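Local coordinates for malonyl CoA-acyl carrier protein transacylase (Burkholderia pseudomallei 1710b, PDB 3EZO) that probably transfers malonyl groups from malonyl-CoA to the holo acyl carrier protein, forming malonyl-ACP and releasing CoA, at residues N168-V173 with K292-N297. Residues are numbered along the deposited sequence; the frame is centred on the assembly and turned at random.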
loop_
_atom_site.group_PDB
_atom_site.type_symbol
_atom_site.label_atom_id
_atom_site.label_comp_id
_atom_site.label_asym_id
_atom_site.label_seq_id
_atom_site.Cartn_x
_atom_site.Cartn_y
_atom_site.Cartn_z
ATOM N N ASN A 168 -2.260 -0.676 11.094
ATOM C CA ASN A 168 -2.594 0.544 10.357
ATOM C C ASN A 168 -2.667 1.790 11.204
ATOM O O ASN A 168 -2.210 2.851 10.770
ATOM C CB ASN A 168 -3.934 0.334 9.635
ATOM C CG ASN A 168 -3.789 -0.608 8.472
ATOM O OD1 ASN A 168 -2.661 -0.930 8.066
ATOM N ND2 ASN A 168 -4.893 -1.093 7.956
ATOM N N ALA A 169 -3.229 1.659 12.401
ATOM C CA ALA A 169 -3.264 2.749 13.380
ATOM C C ALA A 169 -3.544 2.116 14.710
ATOM O O ALA A 169 -3.999 0.966 14.768
ATOM C CB ALA A 169 -4.380 3.765 13.023
ATOM N N PRO A 170 -3.262 2.825 15.794
ATOM C CA PRO A 170 -3.740 2.310 17.084
ATOM C C PRO A 170 -5.200 1.879 17.007
ATOM O O PRO A 170 -6.053 2.630 16.522
ATOM C CB PRO A 170 -3.602 3.520 18.029
ATOM C CG PRO A 170 -2.552 4.378 17.390
ATOM C CD PRO A 170 -2.670 4.170 15.915
ATOM N N ALA A 171 -5.483 0.677 17.488
ATOM C CA ALA A 171 -6.826 0.164 17.542
ATOM C C ALA A 171 -7.401 -0.098 16.169
ATOM O O ALA A 171 -8.615 -0.250 16.006
ATOM C CB ALA A 171 -7.754 1.109 18.393
ATOM N N GLN A 172 -6.526 -0.236 15.177
ATOM C CA GLN A 172 -6.965 -0.536 13.830
ATOM C C GLN A 172 -6.018 -1.585 13.176
ATOM O O GLN A 172 -4.879 -1.273 12.806
ATOM C CB GLN A 172 -7.030 0.774 13.071
ATOM C CG GLN A 172 -7.407 0.639 11.677
ATOM C CD GLN A 172 -7.894 1.994 11.050
ATOM O OE1 GLN A 172 -8.141 3.004 11.744
ATOM N NE2 GLN A 172 -8.015 1.989 9.733
ATOM N N VAL A 173 -6.501 -2.831 13.108
ATOM C CA VAL A 173 -5.687 -3.973 12.699
ATOM C C VAL A 173 -6.466 -4.837 11.744
ATOM O O VAL A 173 -7.640 -5.136 11.971
ATOM C CB VAL A 173 -5.181 -4.790 13.926
ATOM C CG1 VAL A 173 -4.307 -5.951 13.481
ATOM C CG2 VAL A 173 -4.470 -3.871 14.927
ATOM N N LYS A 292 -2.826 10.910 11.253
ATOM C CA LYS A 292 -3.497 11.627 12.342
ATOM C C LYS A 292 -3.616 10.742 13.594
ATOM O O LYS A 292 -3.365 11.190 14.702
ATOM C CB LYS A 292 -4.913 12.110 11.950
ATOM C CG LYS A 292 -5.005 13.122 10.829
ATOM C CD LYS A 292 -6.476 13.557 10.569
ATOM C CE LYS A 292 -6.621 14.618 9.453
ATOM N NZ LYS A 292 -6.772 14.049 8.052
ATOM N N ARG A 293 -4.000 9.490 13.387
ATOM C CA ARG A 293 -4.209 8.546 14.479
ATOM C C ARG A 293 -2.910 8.052 15.107
ATOM O O ARG A 293 -2.856 7.763 16.302
ATOM C CB ARG A 293 -4.962 7.323 13.959
ATOM C CG ARG A 293 -6.261 7.609 13.198
ATOM C CD ARG A 293 -7.425 7.662 14.082
ATOM N NE ARG A 293 -7.203 6.645 15.096
ATOM C CZ ARG A 293 -7.402 5.332 14.944
ATOM N NH1 ARG A 293 -7.911 4.827 13.809
ATOM N NH2 ARG A 293 -7.097 4.524 15.961
ATOM N N ILE A 294 -1.883 7.868 14.285
ATOM C CA ILE A 294 -0.606 7.358 14.758
ATOM C C ILE A 294 0.144 8.400 15.635
ATOM O O ILE A 294 0.750 8.066 16.667
ATOM C CB ILE A 294 0.263 6.898 13.566
ATOM C CG1 ILE A 294 -0.349 5.624 12.944
ATOM C CG2 ILE A 294 1.698 6.639 14.005
ATOM C CD1 ILE A 294 -0.019 5.412 11.465
ATOM N N ASP A 295 0.097 9.658 15.230
ATOM C CA ASP A 295 0.872 10.687 15.911
ATOM C C ASP A 295 0.289 12.021 15.514
ATOM O O ASP A 295 0.519 12.495 14.407
ATOM C CB ASP A 295 2.348 10.583 15.498
ATOM C CG ASP A 295 3.264 11.605 16.202
ATOM O OD1 ASP A 295 2.756 12.543 16.891
ATOM O OD2 ASP A 295 4.517 11.443 16.050
ATOM N N GLY A 296 -0.443 12.622 16.444
ATOM C CA GLY A 296 -1.124 13.891 16.213
ATOM C C GLY A 296 -0.207 15.113 16.134
ATOM O O GLY A 296 -0.673 16.186 15.746
ATOM N N ASN A 297 1.069 14.994 16.505
ATOM C CA ASN A 297 1.990 16.123 16.327
ATOM C C ASN A 297 2.460 16.210 14.900
ATOM O O ASN A 297 3.067 17.205 14.512
ATOM C CB ASN A 297 3.242 16.009 17.189
ATOM C CG ASN A 297 2.953 15.800 18.662
ATOM O OD1 ASN A 297 1.958 16.278 19.201
ATOM N ND2 ASN A 297 3.875 15.097 19.340
#
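Arg-293, in the last turn of helix 286-294, rests its CB on Ala-169 CB at 3.7 Å and supplies most of the helix side of the contact. From there CG lies anti to the carbonyl carbon, and the chain bends at chi2 (-89°) and again at chi3 (-37°), bringing the edge of the guanidinium to the turn. The Ala-169 methyl sits over one face of that group, toward its rim. At the edge, NH1 gives a weak, bent hydrogen bond to Gln-172 OE1 (2.8 Å, 118° at the hydrogen), the extended Gln-172 chain crossing the arginine at about a right angle. NH2 is modelled implausibly close to Pro-170 O, so the placing of the guanidinium, and with it the weak NH1 bond, is doubtful. Beside the arginine, Ile-294 CG1 packs against Pro-170 CD at 4.0 Å. Ile-294 CD1 touches Asn-168 O at 3.4 Å. A type II beta turn from Ala-169 to Gln-172 closes the hairpin, with a classic bulge at Asn-168 and Ala-169. Asn-168 OD1 is hydrogen-bonded to His-97 NE2, beside the predicted active-site Ser-98. The contact joins the 162-169/172-176 hairpin of the antiparallel sheet to the C-terminal end of helix 286-294, whose Ile-294 also packs on helix 263-272.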